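Long-range contact in putative branched-chain amino acid ABC transporter (Rhodospirillum rubrum ATCC 11170, PDB 3HUT), which probably binds branched-chain amino acids outside the cytoplasmic membrane and delivers them to an ABC transporter for uptake: residues A[96-107]-A[115-123]. Residues are numbered along the deposited sequence; the frame is centred on the assembly and turned at random.
Sequences GMPQLSPTAAHP and WQFRAITTP
Gln99 and Gln116 are paired in register on adjacent parallel strands, 99-101 and 116-118, and their side chains cross at one margin of the five-stranded parallel sheet in a lobe of this periplasmic binding protein fold. Backbone hydrogen bonds zip the strands together from Gln99 N to Trp115 O (2.9 Å) as far as Ala119 N to Ser101 O, and the pair illustrates how side chains can extend the contact of a short strand pairing. The two glutamine amides stand nearly perpendicular, 88° apart, yet Gln116 NE2 donates to Gln99 OE1 (3.0 Å) in the plane of the accepting carbonyl. Gln116 reaches it by bending at chi2 (65°), while its OE1 bonds to Ser113. On the other sheet face, Leu100 CD1 packs against Phe117 CB at 3.7 Å, alongside helices 277-296 and 302-310.

Where the pairing starts, the indole of Trp115 lies flat over Gly96, whose CA stands 3.5 Å from the centroid of the six-membered ring, only 4° off its normal, a CH-pi contact; the backbone N and CA of Pro98 lie at the ring's edge. Replacing Trp115 with an alanine would probably strip the cover from Gly96 and open a gap beside Pro98.

Beyond the strands, Arg118 grips the loop at Ala104. Its guanidinium approaches Ala104 O side-on, NE (2.7 Å) and NH2 (3.0 Å) both donating to that one oxygen, which lies almost in the guanidinium plane. NH1 turns to a salt bridge with Glu330, which would help fix the group's rotation. At the end of strand 99-101, Ser101 OG accepts from Ala104 N at 2.9 Å, three residues on, an ST motif, and also bonds to Asp79 O.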
ATOM      1  N   GLY A  96      24.736  -3.969  -6.398  1.00 11.88           N
ATOM      2  CA  GLY A  96      24.710  -2.524  -6.237  1.00 10.98           C
ATOM      3  C   GLY A  96      23.759  -1.803  -7.176  1.00 10.99           C
ATOM      4  O   GLY A  96      24.102  -0.785  -7.781  1.00  9.36           O
HETATM    5  N   MSE A  97      22.558  -2.346  -7.308  1.00  9.81           N
HETATM    6  CA  MSE A  97      21.528  -1.761  -8.160  1.00 10.26           C
HETATM    7  C   MSE A  97      20.361  -1.358  -7.271  1.00  8.73           C
HETATM    8  O   MSE A  97      19.820  -2.192  -6.555  1.00  9.74           O
HETATM    9  CB  MSE A  97      21.040  -2.793  -9.182  1.00 12.09           C
HETATM   10  CG  MSE A  97      19.867  -2.333 -10.039  1.00 11.30           C
HETATM   11 SE   MSE A  97      20.353  -1.036 -11.388  1.00 19.94          SE
HETATM   12  CE  MSE A  97      20.976  -2.260 -12.769  1.00 14.48           C
ATOM     13  N   PRO A  98      19.968  -0.074  -7.289  1.00  8.47           N
ATOM     14  CA  PRO A  98      18.842   0.350  -6.453  1.00  6.91           C
ATOM     15  C   PRO A  98      17.537  -0.216  -7.019  1.00  7.49           C
ATOM     16  O   PRO A  98      17.295  -0.148  -8.225  1.00  8.75           O
ATOM     17  CB  PRO A  98      18.914   1.874  -6.529  1.00  7.07           C
ATOM     18  CG  PRO A  98      19.448   2.114  -7.903  1.00  7.02           C
ATOM     19  CD  PRO A  98      20.536   1.068  -8.028  1.00  8.47           C
ATOM     20  N   GLN A  99      16.703  -0.778  -6.149  1.00  6.23           N
ATOM     21  CA  GLN A  99      15.435  -1.382  -6.570  1.00  6.88           C
ATOM     22  C   GLN A  99      14.243  -0.769  -5.839  1.00  7.25           C
ATOM     23  O   GLN A  99      14.258  -0.639  -4.618  1.00  7.48           O
ATOM     24  CB  GLN A  99      15.473  -2.901  -6.313  1.00  5.90           C
ATOM     25  CG  GLN A  99      14.107  -3.607  -6.404  1.00  7.32           C
ATOM     26  CD  GLN A  99      14.149  -5.077  -5.990  1.00  8.28           C
ATOM     27  OE1 GLN A  99      14.996  -5.497  -5.207  1.00  7.87           O
ATOM     28  NE2 GLN A  99      13.206  -5.857  -6.499  1.00  8.65           N
ATOM     29  N   LEU A 100      13.216  -0.383  -6.587  1.00  7.13           N
ATOM     30  CA  LEU A 100      12.025   0.179  -5.971  1.00  6.99           C
ATOM     31  C   LEU A 100      10.804  -0.634  -6.380  1.00  7.80           C
ATOM     32  O   LEU A 100      10.357  -0.560  -7.525  1.00  5.89           O
ATOM     33  CB  LEU A 100      11.829   1.650  -6.373  1.00  6.44           C
ATOM     34  CG  LEU A 100      10.516   2.307  -5.901  1.00  8.67           C
ATOM     35  CD1 LEU A 100      10.359   2.127  -4.415  1.00  8.25           C
ATOM     36  CD2 LEU A 100      10.505   3.785  -6.267  1.00  7.52           C
ATOM     37  N   SER A 101      10.285  -1.432  -5.450  1.00  7.29           N
ATOM     38  CA  SER A 101       9.101  -2.232  -5.731  1.00  6.72           C
ATOM     39  C   SER A 101       7.862  -1.432  -5.355  1.00  7.48           C
ATOM     40  O   SER A 101       7.756  -0.906  -4.246  1.00  6.03           O
ATOM     41  CB  SER A 101       9.106  -3.527  -4.925  1.00  8.60           C
ATOM     42  OG  SER A 101       7.858  -4.184  -5.078  1.00  9.73           O
ATOM     43  N   PRO A 102       6.898  -1.336  -6.272  1.00  6.75           N
ATOM     44  CA  PRO A 102       5.717  -0.564  -5.895  1.00  7.66           C
ATOM     45  C   PRO A 102       4.814  -1.259  -4.885  1.00  8.67           C
ATOM     46  O   PRO A 102       4.126  -0.602  -4.105  1.00  9.04           O
ATOM     47  CB  PRO A 102       5.025  -0.317  -7.238  1.00 10.31           C
ATOM     48  CG  PRO A 102       5.427  -1.502  -8.060  1.00 10.11           C
ATOM     49  CD  PRO A 102       6.874  -1.706  -7.700  1.00  7.34           C
ATOM     50  N   THR A 103       4.853  -2.586  -4.857  1.00  7.58           N
ATOM     51  CA  THR A 103       3.960  -3.333  -3.979  1.00  9.00           C
ATOM     52  C   THR A 103       4.530  -4.431  -3.066  1.00  9.91           C
ATOM     53  O   THR A 103       3.775  -5.060  -2.332  1.00  9.85           O
ATOM     54  CB  THR A 103       2.839  -3.943  -4.820  1.00  8.15           C
ATOM     55  OG1 THR A 103       3.415  -4.692  -5.896  1.00  8.87           O
ATOM     56  CG2 THR A 103       1.961  -2.851  -5.408  1.00 12.02           C
ATOM     57  N   ALA A 104       5.837  -4.680  -3.100  1.00 10.25           N
ATOM     58  CA  ALA A 104       6.406  -5.706  -2.220  1.00 10.08           C
ATOM     59  C   ALA A 104       6.272  -5.221  -0.770  1.00  9.48           C
ATOM     60  O   ALA A 104       7.088  -4.442  -0.292  1.00  9.92           O
ATOM     61  CB  ALA A 104       7.864  -5.966  -2.573  1.00 10.88           C
ATOM     62  N   ALA A 105       5.240  -5.706  -0.078  1.00 10.31           N
ATOM     63  CA  ALA A 105       4.953  -5.291   1.295  1.00 10.28           C
ATOM     64  C   ALA A 105       5.454  -6.178   2.426  1.00 11.78           C
ATOM     65  O   ALA A 105       5.322  -5.829   3.599  1.00 12.03           O
ATOM     66  CB  ALA A 105       3.443  -5.074   1.452  1.00 12.04           C
ATOM     67  N   HIS A 106       6.025  -7.327   2.096  1.00 11.25           N
ATOM     68  CA  HIS A 106       6.507  -8.231   3.137  1.00 12.07           C
ATOM     69  C   HIS A 106       7.639  -7.618   3.962  1.00 11.47           C
ATOM     70  O   HIS A 106       8.590  -7.068   3.417  1.00 11.13           O
ATOM     71  CB  HIS A 106       6.974  -9.547   2.518  1.00 12.66           C
ATOM     72  CG  HIS A 106       7.259 -10.613   3.528  1.00 15.01           C
ATOM     73  ND1 HIS A 106       8.337 -10.554   4.387  1.00 14.01           N
ATOM     74  CD2 HIS A 106       6.579 -11.738   3.853  1.00 16.02           C
ATOM     75  CE1 HIS A 106       8.306 -11.594   5.200  1.00 15.98           C
ATOM     76  NE2 HIS A 106       7.250 -12.329   4.897  1.00 19.01           N
ATOM     77  N   PRO A 107       7.545  -7.702   5.296  1.00 12.55           N
ATOM     78  CA  PRO A 107       8.577  -7.145   6.174  1.00 14.26           C
ATOM     79  C   PRO A 107      10.011  -7.476   5.761  1.00 14.04           C
ATOM     80  O   PRO A 107      10.875  -6.607   5.767  1.00 15.58           O
ATOM     81  CB  PRO A 107       8.224  -7.743   7.530  1.00 14.64           C
ATOM     82  CG  PRO A 107       6.726  -7.783   7.484  1.00 14.70           C
ATOM     83  CD  PRO A 107       6.464  -8.321   6.082  1.00 13.73           C
ATOM     84  N   TRP A 115      19.840  -1.693  -0.638  1.00  6.90           N
ATOM     85  CA  TRP A 115      19.416  -1.304  -1.977  1.00  7.45           C
ATOM     86  C   TRP A 115      17.932  -1.449  -2.289  1.00  6.83           C
ATOM     87  O   TRP A 115      17.493  -1.044  -3.363  1.00  6.69           O
ATOM     88  CB  TRP A 115      20.246  -2.068  -3.016  1.00  6.61           C
ATOM     89  CG  TRP A 115      21.721  -1.850  -2.832  1.00 10.02           C
ATOM     90  CD1 TRP A 115      22.528  -2.446  -1.906  1.00 10.80           C
ATOM     91  CD2 TRP A 115      22.540  -0.900  -3.526  1.00  8.52           C
ATOM     92  NE1 TRP A 115      23.801  -1.921  -1.976  1.00 10.74           N
ATOM     93  CE2 TRP A 115      23.833  -0.969  -2.962  1.00  9.86           C
ATOM     94  CE3 TRP A 115      22.306   0.006  -4.570  1.00  8.33           C
ATOM     95  CZ2 TRP A 115      24.893  -0.163  -3.407  1.00 11.61           C
ATOM     96  CZ3 TRP A 115      23.359   0.808  -5.014  1.00  9.31           C
ATOM     97  CH2 TRP A 115      24.635   0.715  -4.430  1.00 10.41           C
ATOM     98  N   GLN A 116      17.162  -2.011  -1.359  1.00  9.07           N
ATOM     99  CA  GLN A 116      15.725  -2.195  -1.566  1.00  7.35           C
ATOM    100  C   GLN A 116      14.858  -1.069  -1.015  1.00  8.69           C
ATOM    101  O   GLN A 116      15.120  -0.529   0.064  1.00  5.86           O
ATOM    102  CB  GLN A 116      15.251  -3.512  -0.947  1.00  8.66           C
ATOM    103  CG  GLN A 116      15.461  -4.742  -1.822  1.00  6.81           C
ATOM    104  CD  GLN A 116      16.922  -5.036  -2.072  1.00  7.69           C
ATOM    105  OE1 GLN A 116      17.717  -5.129  -1.133  1.00 10.63           O
ATOM    106  NE2 GLN A 116      17.286  -5.197  -3.341  1.00  8.94           N
ATOM    107  N   PHE A 117      13.818  -0.729  -1.771  1.00  7.07           N
ATOM    108  CA  PHE A 117      12.872   0.314  -1.384  1.00  7.70           C
ATOM    109  C   PHE A 117      11.489  -0.150  -1.829  1.00  6.79           C
ATOM    110  O   PHE A 117      11.368  -0.931  -2.769  1.00  5.42           O
ATOM    111  CB  PHE A 117      13.221   1.637  -2.076  1.00  8.36           C
ATOM    112  CG  PHE A 117      14.585   2.160  -1.727  1.00  8.16           C
ATOM    113  CD1 PHE A 117      14.781   2.933  -0.586  1.00  9.55           C
ATOM    114  CD2 PHE A 117      15.685   1.845  -2.521  1.00  9.01           C
ATOM    115  CE1 PHE A 117      16.056   3.386  -0.246  1.00  8.94           C
ATOM    116  CE2 PHE A 117      16.960   2.292  -2.185  1.00  6.53           C
ATOM    117  CZ  PHE A 117      17.144   3.061  -1.049  1.00  6.54           C
ATOM    118  N   ARG A 118      10.455   0.327  -1.146  1.00  6.80           N
ATOM    119  CA  ARG A 118       9.077  -0.036  -1.477  1.00  8.72           C
ATOM    120  C   ARG A 118       8.198   1.207  -1.455  1.00  7.82           C
ATOM    121  O   ARG A 118       8.377   2.092  -0.612  1.00  7.74           O
ATOM    122  CB  ARG A 118       8.536  -1.064  -0.473  1.00  9.57           C
ATOM    123  CG  ARG A 118       8.785  -0.689   0.979  1.00 13.56           C
ATOM    124  CD  ARG A 118       7.799  -1.349   1.933  1.00 16.18           C
ATOM    125  NE  ARG A 118       7.799  -2.793   1.789  1.00 21.61           N
ATOM    126  CZ  ARG A 118       8.278  -3.646   2.687  1.00 17.83           C
ATOM    127  NH1 ARG A 118       8.802  -3.212   3.822  1.00 16.40           N
ATOM    128  NH2 ARG A 118       8.241  -4.940   2.433  1.00 15.56           N
ATOM    129  N   ALA A 119       7.247   1.273  -2.381  1.00  5.81           N
ATOM    130  CA  ALA A 119       6.346   2.414  -2.456  1.00  5.67           C
ATOM    131  C   ALA A 119       5.160   2.212  -1.521  1.00  7.39           C
ATOM    132  O   ALA A 119       4.525   3.175  -1.093  1.00  7.91           O
ATOM    133  CB  ALA A 119       5.859   2.600  -3.885  1.00  5.07           C
ATOM    134  N   ILE A 120       4.879   0.955  -1.199  1.00  6.51           N
ATOM    135  CA  ILE A 120       3.768   0.598  -0.323  1.00  7.25           C
ATOM    136  C   ILE A 120       4.288   0.464   1.111  1.00  7.81           C
ATOM    137  O   ILE A 120       5.496   0.460   1.333  1.00  8.83           O
ATOM    138  CB  ILE A 120       3.153  -0.745  -0.782  1.00  5.76           C
ATOM    139  CG1 ILE A 120       1.790  -0.974  -0.129  1.00  7.53           C
ATOM    140  CG2 ILE A 120       4.098  -1.882  -0.429  1.00  8.32           C
ATOM    141  CD1 ILE A 120       1.014  -2.128  -0.766  1.00 11.07           C
ATOM    142  N   THR A 121       3.385   0.379   2.086  1.00  8.93           N
ATOM    143  CA  THR A 121       3.798   0.218   3.484  1.00  9.03           C
ATOM    144  C   THR A 121       3.573  -1.239   3.848  1.00 10.05           C
ATOM    145  O   THR A 121       2.896  -1.959   3.116  1.00 10.98           O
ATOM    146  CB  THR A 121       2.945   1.077   4.451  1.00 10.15           C
ATOM    147  OG1 THR A 121       1.587   0.623   4.417  1.00 12.66           O
ATOM    148  CG2 THR A 121       2.985   2.548   4.056  1.00  6.81           C
ATOM    149  N   THR A 122       4.141  -1.685   4.964  1.00 10.14           N
ATOM    150  CA  THR A 122       3.928  -3.062   5.394  1.00 12.30           C
ATOM    151  C   THR A 122       2.495  -3.141   5.926  1.00 12.05           C
ATOM    152  O   THR A 122       1.907  -2.123   6.300  1.00 12.40           O
ATOM    153  CB  THR A 122       4.884  -3.464   6.526  1.00 13.43           C
ATOM    154  OG1 THR A 122       4.625  -2.647   7.673  1.00 15.50           O
ATOM    155  CG2 THR A 122       6.332  -3.291   6.090  1.00 15.64           C
ATOM    156  N   PRO A 123       1.912  -4.349   5.964  1.00 12.21           N
ATOM    157  CA  PRO A 123       0.542  -4.526   6.457  1.00 12.07           C
ATOM    158  C   PRO A 123       0.347  -4.034   7.888  1.00 12.52           C
ATOM    159  O   PRO A 123      -0.707  -3.505   8.236  1.00 13.32           O
ATOM    160  CB  PRO A 123       0.327  -6.032   6.345  1.00 11.52           C
ATOM    161  CG  PRO A 123       1.198  -6.412   5.187  1.00 13.88           C
ATOM    162  CD  PRO A 123       2.454  -5.623   5.461  1.00 11.96           C
TER